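Thiol:disulfide interchange protein DsbA (Pseudomonas aeruginosa, PDB 4ZL8) probably introduces disulfide bonds into other periplasmic proteins by passing on its own redox-active disulfide, as a thioredoxin-fold oxidoreductase of the DsbA subfamily. Local coordinates at residues I27-L32 with P154-N159; V13-P18 with K161-I166. The protein carries 1 engineered substitution. All coordinates share one frame; numbering follows the deposited sequence.

Contact 1 of 2, residues I27-L32 with P154-N159; sequences IEVVEL and PTMVVN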
ATOM      1  N   ILE A  27       6.466 -12.787  -6.884  1.00  9.67           N
ATOM      2  CA  ILE A  27       7.367 -11.887  -6.207  1.00  9.72           C
ATOM      3  C   ILE A  27       6.567 -10.682  -5.747  1.00 10.08           C
ATOM      4  O   ILE A  27       6.020  -9.940  -6.563  1.00 10.85           O
ATOM      5  CB  ILE A  27       8.513 -11.455  -7.118  1.00  9.68           C
ATOM      6  CG1 ILE A  27       9.287 -12.682  -7.609  1.00 11.96           C
ATOM      7  CG2 ILE A  27       9.412 -10.461  -6.396  1.00 10.16           C
ATOM      8  CD1 ILE A  27      10.178 -12.398  -8.795  1.00 12.47           C
ATOM      9  N   GLU A  28       6.444 -10.529  -4.438  1.00  9.29           N
ATOM     10  CA  GLU A  28       5.614  -9.463  -3.896  1.00  8.95           C
ATOM     11  C   GLU A  28       6.313  -8.098  -3.911  1.00  8.17           C
ATOM     12  O   GLU A  28       7.502  -8.001  -3.640  1.00  8.95           O
ATOM     13  CB  GLU A  28       5.227  -9.817  -2.462  1.00  9.53           C
ATOM     14  CG  GLU A  28       3.996  -9.068  -1.968  1.00  9.47           C
ATOM     15  CD  GLU A  28       3.710  -9.301  -0.491  1.00 10.12           C
ATOM     16  OE1 GLU A  28       4.671  -9.309   0.305  1.00 10.17           O
ATOM     17  OE2 GLU A  28       2.525  -9.508  -0.158  1.00 11.60           O
ATOM     18  N   VAL A  29       5.532  -7.061  -4.203  1.00  8.64           N
ATOM     19  CA  VAL A  29       5.984  -5.689  -3.994  1.00  9.21           C
ATOM     20  C   VAL A  29       4.906  -4.975  -3.204  1.00  8.69           C
ATOM     21  O   VAL A  29       3.780  -4.853  -3.681  1.00 10.03           O
ATOM     22  CB  VAL A  29       6.201  -4.944  -5.311  1.00  9.41           C
ATOM     23  CG1 VAL A  29       6.644  -3.513  -5.040  1.00 10.88           C
ATOM     24  CG2 VAL A  29       7.229  -5.674  -6.182  1.00 11.98           C
ATOM     25  N   VAL A  30       5.231  -4.552  -1.988  1.00  7.80           N
ATOM     26  CA  VAL A  30       4.289  -3.837  -1.127  1.00  8.81           C
ATOM     27  C   VAL A  30       4.689  -2.377  -0.998  1.00  8.14           C
ATOM     28  O   VAL A  30       5.846  -2.079  -0.709  1.00  9.08           O
ATOM     29  CB  VAL A  30       4.297  -4.453   0.282  1.00  9.72           C
ATOM     30  CG1 VAL A  30       3.371  -3.662   1.209  1.00 11.73           C
ATOM     31  CG2 VAL A  30       3.882  -5.915   0.252  1.00 10.43           C
ATOM     32  N   GLU A  31       3.732  -1.485  -1.253  1.00  8.73           N
ATOM     33  CA  GLU A  31       3.895  -0.091  -0.854  1.00  9.12           C
ATOM     34  C   GLU A  31       3.047   0.128   0.387  1.00  8.07           C
ATOM     35  O   GLU A  31       1.817   0.045   0.319  1.00  9.62           O
ATOM     36  CB  GLU A  31       3.456   0.888  -1.949  1.00  8.82           C
ATOM     37  CG  GLU A  31       3.743   2.324  -1.527  1.00 10.27           C
ATOM     38  CD  GLU A  31       2.931   3.391  -2.217  1.00 11.71           C
ATOM     39  OE1 GLU A  31       1.954   3.118  -2.922  1.00 13.57           O
ATOM     40  OE2 GLU A  31       3.261   4.585  -1.978  1.00 11.42           O
ATOM     41  N   LEU A  32       3.694   0.368   1.523  1.00  8.98           N
ATOM     42  CA  LEU A  32       2.961   0.804   2.721  1.00  9.39           C
ATOM     43  C   LEU A  32       2.708   2.300   2.594  1.00  9.74           C
ATOM     44  O   LEU A  32       3.626   3.063   2.250  1.00  9.65           O
ATOM     45  CB  LEU A  32       3.716   0.474   4.006  1.00 10.84           C
ATOM     46  CG  LEU A  32       3.822  -1.036   4.313  1.00 10.51           C
ATOM     47  CD1 LEU A  32       5.159  -1.526   3.861  1.00 13.74           C
ATOM     48  CD2 LEU A  32       3.624  -1.323   5.801  1.00 13.28           C
ATOM     49  N   PRO A 154       5.879   6.861   2.646  1.00  9.30           N
ATOM     50  CA  PRO A 154       5.772   5.568   1.953  1.00  9.55           C
ATOM     51  C   PRO A 154       7.019   4.722   2.166  1.00 11.75           C
ATOM     52  O   PRO A 154       8.132   5.239   2.187  1.00 11.87           O
ATOM     53  CB  PRO A 154       5.605   5.977   0.494  1.00 11.59           C
ATOM     54  CG  PRO A 154       6.287   7.320   0.396  1.00 11.99           C
ATOM     55  CD  PRO A 154       6.108   7.988   1.722  1.00 11.91           C
ATOM     56  N   THR A 155       6.815   3.408   2.303  1.00  9.52           N
ATOM     57  CA  THR A 155       7.905   2.446   2.438  1.00  8.40           C
ATOM     58  C   THR A 155       7.586   1.255   1.571  1.00  9.31           C
ATOM     59  O   THR A 155       6.438   0.818   1.482  1.00 10.81           O
ATOM     60  CB  THR A 155       8.073   1.994   3.887  1.00 10.61           C
ATOM     61  OG1 THR A 155       8.455   3.115   4.692  1.00 11.38           O
ATOM     62  CG2 THR A 155       9.138   0.906   4.040  1.00 10.77           C
ATOM     63  N   MET A 156       8.618   0.755   0.908  1.00  8.97           N
ATOM     64  CA  MET A 156       8.487  -0.401   0.032  1.00  8.90           C
ATOM     65  C   MET A 156       9.062  -1.639   0.716  1.00  8.91           C
ATOM     66  O   MET A 156      10.072  -1.565   1.424  1.00  9.00           O
ATOM     67  CB  MET A 156       9.301  -0.186  -1.240  1.00 10.42           C
ATOM     68  CG  MET A 156       8.982   1.074  -2.010  1.00 10.42           C
ATOM     69  SD  MET A 156       7.262   1.185  -2.546  1.00 12.15           S
ATOM     70  CE  MET A 156       7.079  -0.274  -3.522  1.00 13.77           C
ATOM     71  N   VAL A 157       8.410  -2.779   0.481  1.00  8.98           N
ATOM     72  CA  VAL A 157       8.956  -4.075   0.875  1.00  9.29           C
ATOM     73  C   VAL A 157       8.829  -5.029  -0.300  1.00  9.27           C
ATOM     74  O   VAL A 157       7.740  -5.219  -0.848  1.00 10.11           O
ATOM     75  CB  VAL A 157       8.275  -4.693   2.135  1.00  9.36           C
ATOM     76  CG1 VAL A 157       8.925  -6.026   2.485  1.00 10.60           C
ATOM     77  CG2 VAL A 157       8.335  -3.736   3.314  1.00  9.48           C
ATOM     78  N   VAL A 158       9.959  -5.606  -0.697  1.00  8.41           N
ATOM     79  CA  VAL A 158       9.981  -6.588  -1.773  1.00  8.62           C
ATOM     80  C   VAL A 158      10.147  -7.996  -1.238  1.00  9.54           C
ATOM     81  O   VAL A 158      11.074  -8.282  -0.448  1.00  9.47           O
ATOM     82  CB  VAL A 158      11.066  -6.262  -2.812  1.00  9.60           C
ATOM     83  CG1 VAL A 158      11.247  -7.382  -3.814  1.00  9.82           C
ATOM     84  CG2 VAL A 158      10.689  -4.989  -3.555  1.00 10.63           C
ATOM     85  N   ASN A 159       9.216  -8.845  -1.676  1.00  9.03           N
ATOM     86  CA  ASN A 159       9.149 -10.275  -1.383  1.00 10.80           C
ATOM     87  C   ASN A 159       9.279 -10.639   0.091  1.00 10.04           C
ATOM     88  O   ASN A 159       9.800 -11.689   0.452  1.00 10.84           O
ATOM     89  CB  ASN A 159      10.149 -11.074  -2.225  1.00 10.18           C
ATOM     90  CG  ASN A 159       9.532 -12.306  -2.819  1.00 10.51           C
ATOM     91  OD1 ASN A 159       8.313 -12.385  -2.980  1.00 11.38           O
ATOM     92  ND2 ASN A 159      10.371 -13.289  -3.132  1.00 13.71           N
TER
HETATM   93  O   HOH W   1       6.908  -7.811   0.211  1.00 11.21           O
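Strands 27-32 and 155-158 run antiparallel, their axes 4.8 Å apart, and Met156 lies folded against strand 27-32 on the face that also carries Val29 and Glu31.

Its CB lies 4.0 Å from Val30 O, and CG, anti to the carbonyl carbon, starts a chain that bends again at chi2 (-59°) and chi3 (-58°). The curl lays SD beside the methylenes of Glu31, 3.8 Å from Glu31 CG, and brings CE back to strand 27-32, where it meets Val29 CG1 and, just as closely, Val30 O, 3.6 Å each. Strand 155-158 is the middle strand of the thioredoxin-fold sheet and pairs here with strand 27-33; helix 38-52, which begins at the redox-active disulfide, packs on the same face as Met156 through Trp50 and Phe43. Glu31, extended beyond CG, passes Pro154 side by side and ends in a salt bridge from OE1 to Arg62. Pro154 follows a cis peptide bond and touches Cys40, the cis-proline arrangement of thioredoxin-like active sites.

On the other face Leu32 CD1 crosses Val157 CG2 obliquely at 3.9 Å, beneath helix 132-148. Val30 N donates almost straight to Val157 O (2.8 Å, 172°). Where the strand ends, Asn159 takes a positive phi; OD1 accepts from Glu28 N at 3.0 Å, the donor above the amide plane, ND2 donates to Glu186, and Asn159 N returns a bond to Glu28 O.

Contact 2 of 2, residues V13-P18 with K161-I166; sequences VELSSP and KYRFDI
Three backbone hydrogen bonds join residues 13-15 to 161-163 at the edge of the thioredoxin-fold sheet, where short strand 13-14 runs antiparallel to strand 162-165. Val13 and Arg163 exchange two as a hydrogen-bonded pair, Arg163 N reaching Val13 O nearly along the C=O axis at 2.9 Å. In the third, Leu15 N approaches Lys161 O from above the carbonyl plane at 2.8 Å.

Val13 CG2 rests over one face of the Arg163 guanidinium, 3.6 Å from NH1, and Leu15 CD2 meets NH2 obliquely at 3.7 Å. The arginine chain leaves anti to its backbone N and turns at chi3 (66°), which carries the guanidinium alongside Val13; the Tyr148 carbonyl accepts from NH2.

Glu14 and Tyr162 lie side by side on the opposite face, Glu14 OE2 at the ring edge near its plane, 3.8 Å from Tyr162 CE1, with carboxylate and ring planes 77° apart. Lys161 and Tyr162 form a classic beta bulge opposite Val158. Farther out, Glu186 of helix 172-188 fixes both tips, by a salt bridge to Lys161 NZ and a hydrogen bond to Tyr162 OH. At the base of the lysine chain, Lys161 CB stands over the centre of the Tyr162 ring, 3.8 Å above its plane.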
ATOM      1  N   VAL A  13      17.479  -2.596   3.314  1.00 11.94           N
ATOM      2  CA  VAL A  13      17.938  -3.559   4.306  1.00 11.59           C
ATOM      3  C   VAL A  13      17.225  -4.882   4.076  1.00 11.34           C
ATOM      4  O   VAL A  13      16.102  -4.912   3.593  1.00 11.86           O
ATOM      5  CB  VAL A  13      17.699  -3.070   5.758  1.00 13.53           C
ATOM      6  CG1 VAL A  13      18.434  -1.790   6.021  1.00 15.08           C
ATOM      7  CG2 VAL A  13      16.198  -2.929   6.061  1.00 13.63           C
ATOM      8  N   GLU A  14      17.900  -5.961   4.438  1.00 13.89           N
ATOM      9  CA  GLU A  14      17.279  -7.279   4.436  1.00 12.98           C
ATOM     10  C   GLU A  14      16.707  -7.574   5.825  1.00 12.53           C
ATOM     11  O   GLU A  14      17.387  -7.419   6.846  1.00 15.33           O
ATOM     12  CB  GLU A  14      18.285  -8.353   4.041  1.00 16.79           C
ATOM     13  CG  GLU A  14      17.614  -9.689   3.819  1.00 27.94           C
ATOM     14  CD  GLU A  14      18.488 -10.689   3.100  1.00 33.08           C
ATOM     15  OE1 GLU A  14      18.266 -11.898   3.317  1.00 39.64           O
ATOM     16  OE2 GLU A  14      19.379 -10.267   2.320  1.00 33.77           O
ATOM     17  N   LEU A  15      15.442  -7.967   5.867  1.00 10.71           N
ATOM     18  CA  LEU A  15      14.824  -8.342   7.127  1.00 10.77           C
ATOM     19  C   LEU A  15      15.416  -9.669   7.605  1.00 12.92           C
ATOM     20  O   LEU A  15      15.394 -10.655   6.859  1.00 14.42           O
ATOM     21  CB  LEU A  15      13.309  -8.464   6.929  1.00 12.02           C
ATOM     22  CG  LEU A  15      12.587  -7.201   6.462  1.00 11.61           C
ATOM     23  CD1 LEU A  15      11.116  -7.459   6.268  1.00 12.53           C
ATOM     24  CD2 LEU A  15      12.781  -6.076   7.467  1.00 15.60           C
ATOM     25  N   SER A  16      15.908  -9.716   8.842  1.00 12.16           N
ATOM     26  CA  SER A  16      16.507 -10.930   9.362  1.00 13.62           C
ATOM     27  C   SER A  16      15.459 -12.042   9.549  1.00 13.90           C
ATOM     28  O   SER A  16      15.813 -13.234   9.531  1.00 17.09           O
ATOM     29  CB  SER A  16      17.290 -10.674  10.642  1.00 15.78           C
ATOM     30  OG  SER A  16      16.458 -10.371  11.741  1.00 15.93           O
ATOM     31  N   SER A  17      14.197 -11.643   9.716  1.00 13.75           N
ATOM     32  CA  SER A  17      13.060 -12.570   9.748  1.00 14.91           C
ATOM     33  C   SER A  17      12.131 -12.241   8.575  1.00 12.71           C
ATOM     34  O   SER A  17      11.243 -11.409   8.718  1.00 14.20           O
ATOM     35  CB  SER A  17      12.300 -12.456  11.069  1.00 16.08           C
ATOM     36  OG  SER A  17      13.089 -12.873  12.176  1.00 17.64           O
ATOM     37  N   PRO A  18      12.374 -12.859   7.408  1.00 12.81           N
ATOM     38  CA  PRO A  18      11.505 -12.633   6.253  1.00 14.15           C
ATOM     39  C   PRO A  18      10.052 -12.960   6.562  1.00 12.82           C
ATOM     40  O   PRO A  18       9.743 -13.821   7.391  1.00 15.84           O
ATOM     41  CB  PRO A  18      12.056 -13.580   5.188  1.00 15.82           C
ATOM     42  CG  PRO A  18      13.469 -13.837   5.588  1.00 21.31           C
ATOM     43  CD  PRO A  18      13.495 -13.762   7.093  1.00 16.88           C
ATOM     44  N   LYS A 161      11.108  -9.438   2.223  1.00 10.02           N
ATOM     45  CA  LYS A 161      12.522  -9.601   2.553  1.00 12.00           C
ATOM     46  C   LYS A 161      13.323  -8.301   2.584  1.00 11.07           C
ATOM     47  O   LYS A 161      14.319  -8.239   3.303  1.00 12.85           O
ATOM     48  CB  LYS A 161      13.194 -10.540   1.520  1.00 14.57           C
ATOM     49  CG  LYS A 161      12.854 -12.003   1.689  1.00 23.89           C
ATOM     50  CD  LYS A 161      13.497 -12.836   0.585  1.00 22.90           C
ATOM     51  CE  LYS A 161      12.832 -14.196   0.473  1.00 30.98           C
ATOM     52  NZ  LYS A 161      13.241 -14.954  -0.738  1.00 28.06           N
ATOM     53  N   TYR A 162      12.986  -7.329   1.740  1.00 10.11           N
ATOM     54  CA  TYR A 162      13.840  -6.152   1.561  1.00 10.54           C
ATOM     55  C   TYR A 162      13.016  -4.903   1.799  1.00 10.58           C
ATOM     56  O   TYR A 162      11.970  -4.717   1.163  1.00 11.02           O
ATOM     57  CB  TYR A 162      14.424  -6.095   0.143  1.00  9.95           C
ATOM     58  CG  TYR A 162      15.046  -7.375  -0.323  1.00 10.66           C
ATOM     59  CD1 TYR A 162      16.256  -7.811   0.183  1.00 11.13           C
ATOM     60  CD2 TYR A 162      14.410  -8.155  -1.276  1.00 10.22           C
ATOM     61  CE1 TYR A 162      16.829  -9.001  -0.260  1.00 12.59           C
ATOM     62  CE2 TYR A 162      14.959  -9.330  -1.710  1.00 12.46           C
ATOM     63  CZ  TYR A 162      16.164  -9.741  -1.198  1.00 13.12           C
ATOM     64  OH  TYR A 162      16.739 -10.902  -1.627  1.00 14.90           O
ATOM     65  N   ARG A 163      13.486  -4.030   2.694  1.00  9.16           N
ATOM     66  CA  ARG A 163      12.752  -2.803   3.022  1.00 10.28           C
ATOM     67  C   ARG A 163      13.550  -1.595   2.589  1.00  8.85           C
ATOM     68  O   ARG A 163      14.759  -1.540   2.804  1.00 11.27           O
ATOM     69  CB  ARG A 163      12.457  -2.745   4.520  1.00  9.61           C
ATOM     70  CG  ARG A 163      11.528  -1.621   4.933  1.00 10.13           C
ATOM     71  CD  ARG A 163      11.410  -1.493   6.452  1.00 11.57           C
ATOM     72  NE  ARG A 163      12.661  -1.093   7.059  1.00 12.23           N
ATOM     73  CZ  ARG A 163      13.181  -1.615   8.163  1.00 14.07           C
ATOM     74  NH1 ARG A 163      14.319  -1.145   8.615  1.00 15.30           N
ATOM     75  NH2 ARG A 163      12.587  -2.622   8.813  1.00 16.65           N
ATOM     76  N   PHE A 164      12.869  -0.623   1.995  1.00  9.85           N
ATOM     77  CA  PHE A 164      13.535   0.594   1.524  1.00 10.40           C
ATOM     78  C   PHE A 164      12.518   1.709   1.376  1.00 10.84           C
ATOM     79  O   PHE A 164      11.321   1.457   1.340  1.00 10.62           O
ATOM     80  CB  PHE A 164      14.310   0.357   0.219  1.00 10.23           C
ATOM     81  CG  PHE A 164      13.512  -0.275  -0.891  1.00 10.80           C
ATOM     82  CD1 PHE A 164      13.272  -1.642  -0.889  1.00 10.74           C
ATOM     83  CD2 PHE A 164      13.035   0.488  -1.971  1.00  9.60           C
ATOM     84  CE1 PHE A 164      12.565  -2.243  -1.917  1.00 11.41           C
ATOM     85  CE2 PHE A 164      12.341  -0.123  -3.012  1.00 10.03           C
ATOM     86  CZ  PHE A 164      12.099  -1.486  -2.971  1.00 10.89           C
ATOM     87  N   ASP A 165      12.988   2.950   1.332  1.00 10.58           N
ATOM     88  CA  ASP A 165      12.061   4.053   1.134  1.00  9.29           C
ATOM     89  C   ASP A 165      12.670   5.066   0.181  1.00 11.72           C
ATOM     90  O   ASP A 165      13.755   4.824  -0.364  1.00 12.11           O
ATOM     91  CB  ASP A 165      11.593   4.655   2.472  1.00 10.75           C
ATOM     92  CG  ASP A 165      12.715   5.192   3.324  1.00 12.87           C
ATOM     93  OD1 ASP A 165      13.691   5.737   2.791  1.00 13.78           O
ATOM     94  OD2 ASP A 165      12.578   5.164   4.574  1.00 15.58           O
ATOM     95  N   ILE A 166      11.990   6.175  -0.067  1.00 10.16           N
ATOM     96  CA  ILE A 166      12.458   7.095  -1.081  1.00 13.02           C
ATOM     97  C   ILE A 166      13.787   7.698  -0.663  1.00 16.20           C
ATOM     98  O   ILE A 166      14.687   7.891  -1.482  1.00 16.88           O
ATOM     99  CB  ILE A 166      11.400   8.159  -1.409  1.00 12.77           C
ATOM    100  CG1 ILE A 166      10.156   7.478  -2.009  1.00 12.58           C
ATOM    101  CG2 ILE A 166      11.972   9.198  -2.351  1.00 16.25           C
ATOM    102  CD1 ILE A 166       8.963   8.392  -2.194  1.00 14.72           C
TER

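Both contacts belong to one mixed sheet, contact 1 in its buried middle and contact 2 at its partly exposed edge. Adjacent strands 155-158 and 162-165 connect them: Met156 N probably donates to Phe164 O, and Val157 CG1 packs on Tyr162 O. Along the chain, contact 1 is nested within the loop that contact 2 closes. Their chemistry follows their places. In contact 1, valines, Leu32 and Met156 pack between helices 38-52 and 132-148, with the buried Glu31 paired to Arg62; in contact 2, backbone bonds and the long side chains of Lys161, Tyr162 and Arg163 carry the pairing, with far less apolar contact. Glu186 serves both, accepting from Asn159 ND2 as well as from the Lys161 and Tyr162 tips.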